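Local structure of xyloglucan-specific endo-beta-1,4-glucanase GH12 (Aspergillus niveus, 4NPR) at residues L91-K96 with L214-V219; S99-I104 with D196-F201; D124-T129 with N136-V141; G150-T155 with G174-M179; G156-T161 with K168-L173. The protein probably hydrolyses internal beta-1,4-glucosidic linkages of xyloglucan, with retention of anomeric configuration, releasing xyloglucan oligosaccharides. All blocks are in the same frame, centred on the assembly; numbering follows the deposited sequence.

Contact 1: residues L91-K96 with L214-V219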
# COMPACT_ATOMS: atom_id res chain seq x y z
N LEU A 91 -7.50 5.95 3.99
CA LEU A 91 -8.89 6.31 4.00
C LEU A 91 -9.37 6.24 5.43
O LEU A 91 -9.04 5.30 6.12
CB LEU A 91 -9.68 5.31 3.17
CG LEU A 91 -11.17 5.60 3.07
CD1 LEU A 91 -11.36 6.84 2.21
CD2 LEU A 91 -11.91 4.38 2.51
N GLN A 92 -10.17 7.23 5.84
CA GLN A 92 -10.76 7.31 7.18
C GLN A 92 -12.20 6.85 7.08
O GLN A 92 -13.01 7.44 6.40
CB GLN A 92 -10.67 8.74 7.69
CG GLN A 92 -9.27 9.33 7.63
CD GLN A 92 -8.24 8.49 8.44
OE1 GLN A 92 -7.34 7.86 7.88
NE2 GLN A 92 -8.39 8.49 9.74
N PHE A 93 -12.51 5.74 7.70
CA PHE A 93 -13.85 5.21 7.60
C PHE A 93 -14.15 4.37 8.82
O PHE A 93 -13.28 4.03 9.61
CB PHE A 93 -14.02 4.35 6.33
CG PHE A 93 -13.15 3.10 6.33
CD1 PHE A 93 -11.78 3.20 6.15
CD2 PHE A 93 -13.72 1.84 6.54
CE1 PHE A 93 -10.99 2.08 6.17
CE2 PHE A 93 -12.93 0.72 6.57
CZ PHE A 93 -11.55 0.84 6.39
N THR A 94 -15.41 4.07 8.96
CA THR A 94 -15.84 3.25 10.06
C THR A 94 -15.62 1.80 9.65
O THR A 94 -16.05 1.41 8.58
CB THR A 94 -17.32 3.50 10.35
OG1 THR A 94 -17.50 4.89 10.65
CG2 THR A 94 -17.76 2.65 11.52
N PRO A 95 -14.98 1.02 10.53
CA PRO A 95 -14.69 -0.39 10.23
C PRO A 95 -15.92 -1.23 9.93
O PRO A 95 -16.99 -0.93 10.41
CB PRO A 95 -13.97 -0.85 11.50
CG PRO A 95 -13.27 0.40 11.98
CD PRO A 95 -14.28 1.47 11.75
N LYS A 96 -15.76 -2.26 9.11
CA LYS A 96 -16.85 -3.11 8.67
C LYS A 96 -16.39 -4.54 8.55
O LYS A 96 -15.30 -4.80 8.05
CB LYS A 96 -17.32 -2.71 7.27
CG LYS A 96 -18.47 -1.72 7.20
CD LYS A 96 -19.38 -2.05 6.03
CE LYS A 96 -20.50 -1.03 5.92
NZ LYS A 96 -19.98 0.18 5.27
N LEU A 214 -14.14 -11.21 10.00
CA LEU A 214 -13.14 -10.21 10.36
C LEU A 214 -13.59 -8.84 9.90
O LEU A 214 -14.41 -8.74 8.99
CB LEU A 214 -11.78 -10.56 9.75
CG LEU A 214 -11.16 -11.90 10.22
CD1 LEU A 214 -9.98 -12.30 9.33
CD2 LEU A 214 -10.72 -11.88 11.69
N TYR A 215 -13.04 -7.81 10.55
CA TYR A 215 -13.27 -6.39 10.22
C TYR A 215 -12.18 -5.81 9.32
O TYR A 215 -11.03 -5.92 9.64
CB TYR A 215 -13.27 -5.52 11.49
CG TYR A 215 -14.46 -5.75 12.39
CD1 TYR A 215 -14.44 -6.72 13.39
CD2 TYR A 215 -15.63 -5.00 12.21
CE1 TYR A 215 -15.55 -6.94 14.20
CE2 TYR A 215 -16.76 -5.21 13.02
CZ TYR A 215 -16.72 -6.18 14.00
OH TYR A 215 -17.83 -6.37 14.79
N LEU A 216 -12.56 -5.16 8.22
CA LEU A 216 -11.63 -4.28 7.46
C LEU A 216 -11.42 -3.03 8.26
O LEU A 216 -12.38 -2.35 8.49
CB LEU A 216 -12.24 -3.92 6.09
CG LEU A 216 -11.50 -2.99 5.10
CD1 LEU A 216 -10.02 -3.33 4.94
CD2 LEU A 216 -12.18 -3.07 3.73
N VAL A 217 -10.20 -2.72 8.72
CA VAL A 217 -9.97 -1.52 9.56
C VAL A 217 -9.02 -0.40 9.06
O VAL A 217 -8.97 0.67 9.69
CB VAL A 217 -9.54 -1.86 11.01
CG1 VAL A 217 -10.47 -2.90 11.60
CG2 VAL A 217 -8.08 -2.32 11.09
N ASP A 218 -8.27 -0.66 7.99
CA ASP A 218 -7.37 0.33 7.39
C ASP A 218 -7.27 0.01 5.88
O ASP A 218 -7.11 -1.14 5.53
CB ASP A 218 -5.97 0.32 8.07
CG ASP A 218 -5.86 1.28 9.32
OD1 ASP A 218 -5.74 2.54 9.13
OD2 ASP A 218 -5.83 0.78 10.48
N VAL A 219 -7.40 1.03 5.02
CA VAL A 219 -7.12 0.92 3.59
C VAL A 219 -6.20 2.06 3.13
O VAL A 219 -6.62 3.21 2.99
CB VAL A 219 -8.40 0.94 2.76
CG1 VAL A 219 -8.09 0.77 1.27
CG2 VAL A 219 -9.32 -0.14 3.23
O HOH W 1 -6.89 3.32 6.38
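One water is gripped by three groups where Leu91 meets Val219: it accepts from Val219 N at 2.7 Å and donates both to Leu91 O (2.9 Å) and to Asp218 OD1 (3.1 Å). It bridges two neighbouring antiparallel strands of the larger sheet of a beta jelly roll, at the place where the strand 87-97 bows away from the strand 215-226. Direct pairing survives on both sides of the bow. Leu91 N donates almost straight to Val219 O (3.0 Å, 174° at the hydrogen), and Leu216 N gives its hydrogen to Lys96 O at 2.8 Å; the return bond from Lys96 N to Leu216 O is weak. Between these bonds the contact is made by the ring of Phe93. Its first torsion (64°) sets CG between the backbone N and the carbonyl carbon, which swings the ring back toward the partner strand, and CZ lies 4.0 Å from Leu216 CG. A bulky aromatic suits this place because it reaches Leu216 and Val219, whose branched apolar groups lie near CZ, while Val219 N lies at the ring edge. Proline suits the bow, since Pro95 has no N-H to offer a partner; it uses its ring instead, with CB 4.1 Å from Val217 CG1. Back toward Leu91, the Phe93 and Val219 side chains cross at about a right angle, with Phe93 CZ 4.0 Å from Val219 CG2.

Contact 2: residues S99-I104 with D196-F201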
# COMPACT_ATOMS: atom_id res chain seq x y z
N SER A 99 -18.11 -9.53 5.60
CA SER A 99 -19.38 -10.09 5.12
C SER A 99 -20.43 -9.02 4.87
O SER A 99 -21.42 -9.27 4.17
CB SER A 99 -19.91 -11.15 6.11
OG SER A 99 -19.72 -10.72 7.47
N SER A 100 -20.24 -7.82 5.42
CA SER A 100 -21.17 -6.75 5.18
C SER A 100 -20.65 -5.71 4.19
O SER A 100 -21.28 -4.66 4.02
CB SER A 100 -21.52 -6.10 6.50
OG SER A 100 -20.40 -5.41 6.97
N VAL A 101 -19.52 -5.98 3.54
CA VAL A 101 -18.92 -5.03 2.61
C VAL A 101 -19.44 -5.27 1.18
O VAL A 101 -19.17 -6.34 0.64
CB VAL A 101 -17.40 -5.15 2.66
CG1 VAL A 101 -16.75 -4.45 1.47
CG2 VAL A 101 -16.87 -4.59 3.98
N LYS A 102 -20.19 -4.32 0.59
CA LYS A 102 -20.69 -4.47 -0.80
C LYS A 102 -19.58 -4.22 -1.82
O LYS A 102 -19.46 -4.92 -2.81
CB LYS A 102 -21.83 -3.50 -1.15
CG LYS A 102 -23.20 -3.86 -0.57
CD LYS A 102 -23.45 -3.12 0.76
CE LYS A 102 -24.62 -3.69 1.57
NZ LYS A 102 -25.93 -3.16 1.08
N SER A 103 -18.77 -3.19 -1.58
CA SER A 103 -17.67 -2.88 -2.51
C SER A 103 -16.56 -2.07 -1.88
O SER A 103 -16.77 -1.32 -0.91
CB SER A 103 -18.22 -2.10 -3.70
OG SER A 103 -18.57 -0.80 -3.25
N ILE A 104 -15.38 -2.20 -2.48
CA ILE A 104 -14.27 -1.27 -2.24
C ILE A 104 -13.71 -0.75 -3.57
O ILE A 104 -12.60 -1.12 -3.97
CB ILE A 104 -13.16 -1.96 -1.45
CG1 ILE A 104 -13.72 -2.83 -0.33
CG2 ILE A 104 -12.18 -0.95 -0.87
CD1 ILE A 104 -12.62 -3.69 0.26
N ASP A 196 -12.75 -3.14 -8.12
CA ASP A 196 -13.34 -3.43 -6.83
C ASP A 196 -12.32 -4.18 -5.95
O ASP A 196 -12.02 -5.34 -6.18
CB ASP A 196 -14.66 -4.22 -6.97
CG ASP A 196 -15.40 -4.33 -5.65
OD1 ASP A 196 -14.81 -3.88 -4.66
OD2 ASP A 196 -16.55 -4.81 -5.55
N MET A 197 -11.78 -3.51 -4.92
CA MET A 197 -10.77 -4.18 -4.05
C MET A 197 -11.36 -5.37 -3.23
O MET A 197 -10.65 -6.09 -2.54
CB MET A 197 -10.10 -3.19 -3.12
CG MET A 197 -9.24 -2.11 -3.76
SD MET A 197 -8.04 -2.66 -5.01
CE MET A 197 -6.77 -3.39 -3.98
N ARG A 198 -12.66 -5.59 -3.34
CA ARG A 198 -13.27 -6.65 -2.64
C ARG A 198 -12.96 -7.97 -3.27
O ARG A 198 -13.19 -9.02 -2.65
CB ARG A 198 -14.76 -6.46 -2.57
CG ARG A 198 -15.33 -7.18 -1.40
CD ARG A 198 -16.83 -7.12 -1.43
NE ARG A 198 -17.39 -8.22 -2.21
CZ ARG A 198 -18.67 -8.49 -2.25
NH1 ARG A 198 -19.52 -7.76 -1.58
NH2 ARG A 198 -19.12 -9.48 -2.97
N ASP A 199 -12.44 -7.95 -4.49
CA ASP A 199 -12.18 -9.22 -5.18
C ASP A 199 -11.06 -10.00 -4.48
O ASP A 199 -11.10 -11.19 -4.40
CB ASP A 199 -11.88 -9.01 -6.68
CG ASP A 199 -13.07 -8.37 -7.48
OD1 ASP A 199 -14.26 -8.58 -7.14
OD2 ASP A 199 -12.80 -7.64 -8.46
N PHE A 200 -10.07 -9.29 -3.98
CA PHE A 200 -8.99 -9.87 -3.20
C PHE A 200 -9.46 -10.60 -1.95
O PHE A 200 -8.97 -11.67 -1.65
CB PHE A 200 -8.03 -8.75 -2.81
CG PHE A 200 -7.37 -8.15 -4.01
CD1 PHE A 200 -6.38 -8.86 -4.67
CD2 PHE A 200 -7.82 -6.97 -4.55
CE1 PHE A 200 -5.81 -8.36 -5.81
CE2 PHE A 200 -7.26 -6.48 -5.71
CZ PHE A 200 -6.24 -7.16 -6.33
N PHE A 201 -10.42 -10.03 -1.24
CA PHE A 201 -11.07 -10.72 -0.12
C PHE A 201 -11.96 -11.89 -0.55
O PHE A 201 -11.89 -12.99 0.04
CB PHE A 201 -11.83 -9.73 0.75
CG PHE A 201 -10.95 -8.65 1.31
CD1 PHE A 201 -10.09 -8.91 2.35
CD2 PHE A 201 -10.95 -7.36 0.77
CE1 PHE A 201 -9.26 -7.92 2.89
CE2 PHE A 201 -10.13 -6.36 1.29
CZ PHE A 201 -9.29 -6.65 2.35
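Asp196 reaches across to Ile104 with its carboxylate: chi1 of -170° turns CG away from its own backbone N, and OD1 receives two N-H groups from opposite faces of the carboxylate plane. Ile104 N meets Asp196 OD1 on the syn side at 2.8 Å, and Arg198 N reaches that OD1 from well above the plane at 3.0 Å. The second caps the start of the helix, where a short acidic side chain is well suited. Arg198 reaches back to the loop at Val101. Its chain runs out extended and then bends at chi3 (88°), so that NH1 meets Val101 O on a lone pair at 2.7 Å; the two side chains run past each other in opposite directions, CD beside Val101 CG1. In the jelly roll, this joins the loop that leaves strand 87-97 for strand 105-113 to the point where edge strand 192-196 of the smaller sheet gives way to helix 198-207. Met197 N adds a backbone bond to Ile104 O at 2.7 Å. Ile104 also carries the apolar part of the contact: its CB lies 3.7 Å from Met197 CB, and chi1 of -42° with an extended chi2 carries CD1 to within 3.8 Å of Phe201 CE2, the two side chains crossing at about a right angle. Met197, bent at chi2 and chi3, takes its thioether away from Ile104 toward Met125 and Val141.

Contact 3: residues D124-T129 with N136-V141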
# COMPACT_ATOMS: atom_id res chain seq x y z
N ASP A 124 -2.16 -1.36 1.01
CA ASP A 124 -2.01 -2.04 2.26
C ASP A 124 -3.33 -1.99 3.05
O ASP A 124 -3.73 -0.94 3.52
CB ASP A 124 -0.91 -1.35 3.04
CG ASP A 124 -0.10 -2.30 3.86
OD1 ASP A 124 -0.35 -3.53 3.77
OD2 ASP A 124 0.81 -1.83 4.57
N MET A 125 -4.00 -3.13 3.17
CA MET A 125 -5.27 -3.23 3.86
C MET A 125 -5.18 -4.21 5.03
O MET A 125 -4.65 -5.30 4.91
CB MET A 125 -6.33 -3.72 2.90
CG MET A 125 -6.50 -2.84 1.69
SD MET A 125 -7.71 -3.60 0.60
CE MET A 125 -6.64 -4.69 -0.32
N PHE A 126 -5.76 -3.81 6.15
CA PHE A 126 -5.54 -4.47 7.40
C PHE A 126 -6.85 -4.99 7.97
O PHE A 126 -7.88 -4.29 7.90
CB PHE A 126 -4.94 -3.46 8.34
CG PHE A 126 -3.51 -3.14 8.03
CD1 PHE A 126 -2.50 -4.00 8.43
CD2 PHE A 126 -3.19 -2.00 7.30
CE1 PHE A 126 -1.18 -3.72 8.13
CE2 PHE A 126 -1.88 -1.70 7.02
CZ PHE A 126 -0.86 -2.56 7.43
N LEU A 127 -6.82 -6.22 8.51
CA LEU A 127 -7.96 -6.80 9.19
C LEU A 127 -7.76 -6.93 10.68
O LEU A 127 -6.62 -6.97 11.17
CB LEU A 127 -8.23 -8.17 8.65
CG LEU A 127 -8.46 -8.13 7.17
CD1 LEU A 127 -8.70 -9.54 6.67
CD2 LEU A 127 -9.64 -7.25 6.90
N SER A 128 -8.88 -6.98 11.41
CA SER A 128 -8.85 -7.24 12.84
C SER A 128 -10.10 -7.95 13.30
O SER A 128 -11.12 -7.95 12.59
CB SER A 128 -8.64 -5.98 13.63
OG SER A 128 -8.24 -6.34 14.93
N THR A 129 -10.01 -8.58 14.47
CA THR A 129 -11.13 -9.34 15.04
C THR A 129 -12.18 -8.43 15.69
O THR A 129 -13.35 -8.82 15.84
CB THR A 129 -10.67 -10.42 16.07
OG1 THR A 129 -10.05 -9.80 17.22
CG2 THR A 129 -9.69 -11.40 15.44
N ASN A 136 -4.42 -8.44 12.82
CA ASN A 136 -4.00 -9.84 12.70
C ASN A 136 -3.69 -10.26 11.25
O ASN A 136 -2.91 -11.17 11.03
CB ASN A 136 -5.04 -10.77 13.37
CG ASN A 136 -6.34 -10.90 12.58
OD1 ASN A 136 -6.93 -11.99 12.49
ND2 ASN A 136 -6.81 -9.80 12.03
N TYR A 137 -4.31 -9.58 10.28
CA TYR A 137 -4.01 -9.79 8.88
C TYR A 137 -3.59 -8.55 8.15
O TYR A 137 -3.99 -7.43 8.43
CB TYR A 137 -5.21 -10.37 8.16
CG TYR A 137 -5.43 -11.80 8.47
CD1 TYR A 137 -4.69 -12.78 7.84
CD2 TYR A 137 -6.38 -12.18 9.41
CE1 TYR A 137 -4.89 -14.12 8.13
CE2 TYR A 137 -6.61 -13.52 9.69
CZ TYR A 137 -5.86 -14.49 9.05
OH TYR A 137 -6.07 -15.83 9.36
N GLU A 138 -2.78 -8.78 7.14
CA GLU A 138 -2.45 -7.72 6.25
C GLU A 138 -2.53 -8.25 4.85
O GLU A 138 -2.01 -9.33 4.56
CB GLU A 138 -1.04 -7.17 6.55
CG GLU A 138 -0.64 -6.02 5.63
CD GLU A 138 0.79 -5.54 5.85
OE1 GLU A 138 1.55 -6.11 6.68
OE2 GLU A 138 1.18 -4.57 5.17
N ILE A 139 -3.17 -7.46 3.99
CA ILE A 139 -3.26 -7.76 2.57
C ILE A 139 -2.65 -6.63 1.73
O ILE A 139 -3.04 -5.47 1.82
CB ILE A 139 -4.70 -7.98 2.17
CG1 ILE A 139 -5.22 -9.26 2.81
CG2 ILE A 139 -4.82 -8.11 0.66
CD1 ILE A 139 -5.77 -9.06 4.19
N MET A 140 -1.68 -6.98 0.92
CA MET A 140 -1.05 -6.00 0.08
C MET A 140 -1.36 -6.32 -1.37
O MET A 140 -1.45 -7.49 -1.76
CB MET A 140 0.46 -5.97 0.27
CG MET A 140 0.95 -5.97 1.70
SD MET A 140 2.63 -5.27 1.83
CE MET A 140 2.46 -3.51 1.50
N VAL A 141 -1.47 -5.28 -2.17
CA VAL A 141 -1.65 -5.44 -3.58
C VAL A 141 -0.65 -4.54 -4.24
O VAL A 141 -0.76 -3.32 -4.19
CB VAL A 141 -3.09 -5.10 -4.02
CG1 VAL A 141 -3.20 -5.28 -5.51
CG2 VAL A 141 -4.08 -6.00 -3.27
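Leu127, Ile139 and Met125 lose the most surface here, and all three project from the same face of an antiparallel hairpin formed by strands 117-128 and 137-146. Leu127 sits opposite Tyr137, their CB atoms 3.8 Å apart, and sends CD1 to Ile139 CD1 at 3.9 Å. Ile139 uses both branches: CD1 meets the leucine, while CG2 lies 4.0 Å from Met125 CE. Met125 is extended through chi2 and bent at chi3 (-86°), which brings its methyl group to Val141 CG2 as well as to the isoleucine. Branched and flexible apolar side chains suit this face because helix 198-207 packs over it, with Phe201 resting on both Met125 and Ile139.

The backbone fixes the pairing. Met125 and Ile139 form a hydrogen-bonded pair, with Ile139 N to Met125 O at 2.8 Å and Met125 N to Ile139 O at 2.9 Å. Near the turn Asn136 and Tyr137 both face Leu127, a classic beta bulge; Asn136 N donates to Leu127 O (3.1 Å), and its side-chain ND2 adds a weak bond to the same oxygen. On the opposite face stand Asp124, Phe126, Glu138 and Met140. Phe126 lies alongside Glu138, ring and carboxylate planes 25° apart, with CE1 3.4 Å from Glu138 CG. In family 12 jelly rolls the concave face of the larger sheet lines the substrate cleft, consistent with the face of Phe126 and Glu138, turned away from the helix. The chemistry therefore implies a two-sided hairpin: apolar contacts tie one face to the helix, while the other carries two acids, Phe126 and Met140.

Contact 4: residues G150-T155 with G174-M179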
# COMPACT_ATOMS: atom_id res chain seq x y z
N GLY A 150 11.13 -7.01 -2.82
CA GLY A 150 10.54 -8.32 -2.55
C GLY A 150 9.58 -8.30 -1.37
O GLY A 150 9.82 -7.61 -0.38
N PRO A 151 8.50 -9.09 -1.48
CA PRO A 151 7.55 -9.19 -0.38
C PRO A 151 7.97 -10.16 0.74
O PRO A 151 8.90 -11.00 0.59
CB PRO A 151 6.30 -9.73 -1.07
CG PRO A 151 6.86 -10.64 -2.08
CD PRO A 151 8.08 -9.92 -2.62
N ILE A 152 7.24 -9.99 1.84
CA ILE A 152 7.15 -10.94 2.94
C ILE A 152 6.68 -12.24 2.33
O ILE A 152 5.70 -12.24 1.58
CB ILE A 152 6.08 -10.50 3.96
CG1 ILE A 152 6.20 -9.01 4.35
CG2 ILE A 152 6.14 -11.38 5.19
CD1 ILE A 152 7.51 -8.64 5.02
N SER A 153 7.38 -13.32 2.67
CA SER A 153 7.09 -14.64 2.20
C SER A 153 7.89 -15.60 3.07
O SER A 153 9.04 -15.38 3.34
CB SER A 153 7.52 -14.81 0.72
OG SER A 153 7.17 -16.09 0.25
N SER A 154 7.29 -16.70 3.50
CA SER A 154 8.07 -17.73 4.19
C SER A 154 9.03 -18.41 3.26
O SER A 154 10.20 -18.49 3.56
CB SER A 154 7.17 -18.75 4.84
OG SER A 154 6.33 -18.02 5.72
N THR A 155 8.54 -18.90 2.13
CA THR A 155 9.41 -19.65 1.23
C THR A 155 10.18 -18.77 0.24
O THR A 155 11.08 -19.24 -0.39
CB THR A 155 8.60 -20.62 0.37
OG1 THR A 155 7.81 -19.84 -0.54
CG2 THR A 155 7.66 -21.55 1.25
N GLY A 174 3.40 -14.75 4.42
CA GLY A 174 4.41 -14.86 5.47
C GLY A 174 4.03 -14.00 6.64
O GLY A 174 3.21 -13.10 6.52
N PRO A 175 4.63 -14.26 7.79
CA PRO A 175 4.39 -13.40 8.94
C PRO A 175 5.33 -12.19 8.98
O PRO A 175 6.45 -12.25 8.47
CB PRO A 175 4.73 -14.33 10.11
CG PRO A 175 5.86 -15.18 9.56
CD PRO A 175 5.45 -15.44 8.13
N ASN A 176 4.86 -11.11 9.62
CA ASN A 176 5.68 -9.93 9.91
C ASN A 176 4.99 -9.24 11.05
O ASN A 176 3.74 -9.30 11.18
CB ASN A 176 5.74 -9.03 8.69
CG ASN A 176 6.77 -7.91 8.80
OD1 ASN A 176 7.75 -7.99 9.52
ND2 ASN A 176 6.52 -6.85 8.05
N GLY A 177 5.76 -8.61 11.92
CA GLY A 177 5.17 -8.09 13.16
C GLY A 177 4.52 -9.26 13.89
O GLY A 177 5.10 -10.41 13.95
N SER A 178 3.31 -9.01 14.38
CA SER A 178 2.50 -10.09 14.94
C SER A 178 1.25 -10.36 14.10
O SER A 178 0.19 -10.59 14.64
CB SER A 178 2.23 -9.84 16.44
OG SER A 178 1.52 -8.65 16.56
N MET A 179 1.43 -10.37 12.78
CA MET A 179 0.40 -10.51 11.76
C MET A 179 0.81 -11.57 10.76
O MET A 179 2.00 -11.87 10.61
CB MET A 179 0.36 -9.24 10.88
CG MET A 179 0.18 -7.95 11.63
SD MET A 179 0.23 -6.54 10.53
CE MET A 179 1.99 -6.43 10.16
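Ile152 makes van der Waals contacts with Gly174, Pro175 and Asn176 through its methyl groups. Its side chain turns toward the strand end and parts into two branches: CG2 rests against the backbone, 3.4 Å from Pro175 O and 3.6 Å from Gly174 O, whereas CD1 ends 3.7 Å from Asn176 ND2. The isoleucine and asparagine side chains cross at about a right angle. A beta-branched residue fits here because one methyl can lie along the main chain while the other arm reaches on to the next side chain.

Close backbone approach comes second. Ser153 CA lies 4.2 Å from Gly174 CA, and glycine suits this spot because Ser153, Ser154 and Ile152 crowd the side where a side chain would stand. In the jelly roll, 150-155 lies in the loop between strands 137-146 and 163-164 and packs on the end of strand 167-176, which forms a hairpin with strand 179-186 in the larger sheet. Asn176 and Met179 close it with a pair of backbone hydrogen bonds round Gly177 and Ser178.

Hydroxyl contacts come third, and none is a hydrogen bond. Ser154 OG packs 3.6 Å from Pro175 CD and 3.7 Å from Gly174 CA.

Contact 5: residues G156-T161 with K168-L173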
# COMPACT_ATOMS: atom_id res chain seq x y z
N GLY A 156 9.84 -17.49 0.10
CA GLY A 156 10.30 -16.72 -1.06
C GLY A 156 9.56 -16.97 -2.39
O GLY A 156 9.79 -16.24 -3.35
N SER A 157 8.68 -17.98 -2.47
CA SER A 157 8.01 -18.37 -3.71
C SER A 157 6.55 -18.15 -3.58
O SER A 157 6.04 -18.17 -2.48
CB SER A 157 8.16 -19.87 -3.96
OG SER A 157 9.45 -20.17 -4.38
N PRO A 158 5.84 -18.01 -4.70
CA PRO A 158 4.38 -17.93 -4.65
C PRO A 158 3.74 -19.14 -4.01
O PRO A 158 4.23 -20.24 -4.20
CB PRO A 158 3.97 -17.87 -6.11
CG PRO A 158 5.17 -17.42 -6.89
CD PRO A 158 6.39 -17.72 -6.05
N ILE A 159 2.66 -18.96 -3.26
CA ILE A 159 1.72 -20.08 -2.96
C ILE A 159 0.68 -20.26 -4.06
O ILE A 159 0.04 -21.29 -4.15
CB ILE A 159 1.01 -19.95 -1.59
CG1 ILE A 159 0.29 -18.59 -1.45
CG2 ILE A 159 2.03 -20.07 -0.47
CD1 ILE A 159 -0.54 -18.46 -0.18
N ALA A 160 0.53 -19.28 -4.95
CA ALA A 160 -0.48 -19.36 -5.99
C ALA A 160 -0.29 -18.21 -6.96
O ALA A 160 0.35 -17.23 -6.65
CB ALA A 160 -1.87 -19.31 -5.37
N THR A 161 -0.91 -18.32 -8.11
CA THR A 161 -0.81 -17.30 -9.14
C THR A 161 -2.20 -16.92 -9.67
O THR A 161 -2.45 -16.96 -10.85
CB THR A 161 0.10 -17.82 -10.28
OG1 THR A 161 -0.41 -19.06 -10.79
CG2 THR A 161 1.58 -18.04 -9.76
N LYS A 168 -3.20 -10.63 -13.37
CA LYS A 168 -2.53 -11.84 -12.89
C LYS A 168 -1.50 -11.50 -11.82
O LYS A 168 -0.67 -10.61 -11.98
CB LYS A 168 -1.86 -12.57 -14.03
CG LYS A 168 -1.74 -14.10 -13.85
CD LYS A 168 -2.03 -14.83 -15.19
CE LYS A 168 -1.23 -16.13 -15.38
NZ LYS A 168 -1.35 -17.07 -14.22
N PHE A 169 -1.60 -12.19 -10.70
CA PHE A 169 -0.79 -11.96 -9.52
C PHE A 169 0.05 -13.18 -9.17
O PHE A 169 -0.40 -14.30 -9.34
CB PHE A 169 -1.73 -11.65 -8.36
CG PHE A 169 -2.29 -10.25 -8.40
CD1 PHE A 169 -1.50 -9.17 -8.05
CD2 PHE A 169 -3.56 -10.02 -8.78
CE1 PHE A 169 -1.99 -7.89 -8.11
CE2 PHE A 169 -4.05 -8.75 -8.84
CZ PHE A 169 -3.27 -7.68 -8.49
N ASN A 170 1.27 -12.95 -8.70
CA ASN A 170 1.94 -13.91 -7.86
C ASN A 170 1.49 -13.64 -6.41
O ASN A 170 1.60 -12.52 -5.94
CB ASN A 170 3.42 -13.75 -7.91
CG ASN A 170 4.02 -14.17 -9.22
OD1 ASN A 170 3.54 -15.05 -9.91
ND2 ASN A 170 5.11 -13.53 -9.56
N LEU A 171 1.05 -14.67 -5.69
CA LEU A 171 0.60 -14.51 -4.32
C LEU A 171 1.60 -15.07 -3.31
O LEU A 171 1.98 -16.21 -3.41
CB LEU A 171 -0.76 -15.19 -4.11
CG LEU A 171 -1.27 -15.11 -2.64
CD1 LEU A 171 -1.35 -13.65 -2.20
CD2 LEU A 171 -2.63 -15.78 -2.43
N TYR A 172 1.92 -14.27 -2.30
CA TYR A 172 2.85 -14.61 -1.26
C TYR A 172 2.20 -14.58 0.11
O TYR A 172 1.29 -13.79 0.36
CB TYR A 172 3.99 -13.60 -1.28
CG TYR A 172 4.69 -13.63 -2.59
CD1 TYR A 172 5.71 -14.53 -2.81
CD2 TYR A 172 4.29 -12.82 -3.61
CE1 TYR A 172 6.35 -14.62 -4.02
CE2 TYR A 172 4.90 -12.89 -4.84
CZ TYR A 172 5.95 -13.78 -5.06
OH TYR A 172 6.57 -13.86 -6.34
N LEU A 173 2.70 -15.41 1.01
CA LEU A 173 2.27 -15.40 2.38
C LEU A 173 3.42 -15.55 3.37
O LEU A 173 4.29 -16.41 3.21
CB LEU A 173 1.29 -16.53 2.59
CG LEU A 173 0.83 -16.88 4.02
CD1 LEU A 173 0.10 -15.69 4.62
CD2 LEU A 173 -0.06 -18.11 3.93
O HOH W 2 4.83 -16.96 -0.28
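Tyr172 lies alongside Pro158, the two side chains pointing the same way, with CE1 of the tyrosine 3.7 Å from CD of the proline. The ring thus lies along a loop that runs roughly antiparallel to strand 167-176, near the margin of the larger jelly-roll sheet and just before the short edge strand 163-164. Proline suits this position: it gives the aromatic a compact apolar partner and has no N-H that would need an acceptor. Two backbone hydrogen bonds hold loop and strand together, both nearly in line with the accepting carbonyl. Ile159 N donates to Leu171 O at 2.8 Å, and Leu171 N donates to Ala160 O at the same distance.

Ile159 turns its side chain onto the strand. Its chi1 of 54° puts CG1 between the backbone N and the carbonyl carbon, from where it touches Leu171 CG at 4.0 Å and carries CD1 on to Leu173 CB at 3.8 Å. The small Ala160 that follows packs against Tyr203 of helix 198-207, which also touches Leu171. Farther along, Thr161 and Asn170 lie side by side, with the methyl CG2 of the threonine 3.6 Å from Asn170 OD1; that oxygen takes its hydrogen bond from Gln187 NE2. At the other end Gly156 has a positive phi of 78°, a backbone shape that glycine adopts readily, and there loop and strand do not bond directly. A water links them, donating to Ser157 O at 2.8 Å and accepting from Leu173 N at 2.9 Å.

How the contacts relate
Contacts 1, 3, 4 and 5 all reach the larger sheet of the jelly roll, whereas contact 2 joins the smaller sheet's edge and helix 198-207 to a loop. Contacts 1 and 3, centres about 10 Å apart, meet where strands 215-226 and 117-128 are neighbours; contacts 4 and 5, centres about 12 Å apart, share strand 167-176. The centres of contacts 1 and 5 are about 25 Å apart, so together they span much of that sheet. Along the chain, contact 1 encloses the other four; contacts 3 and 4 follow in series within contact 2, and contact 5 lies within contact 4. Phe200 packs on contacts 3 and 5 and Phe201 on contact 3, tying the helix to the sheet.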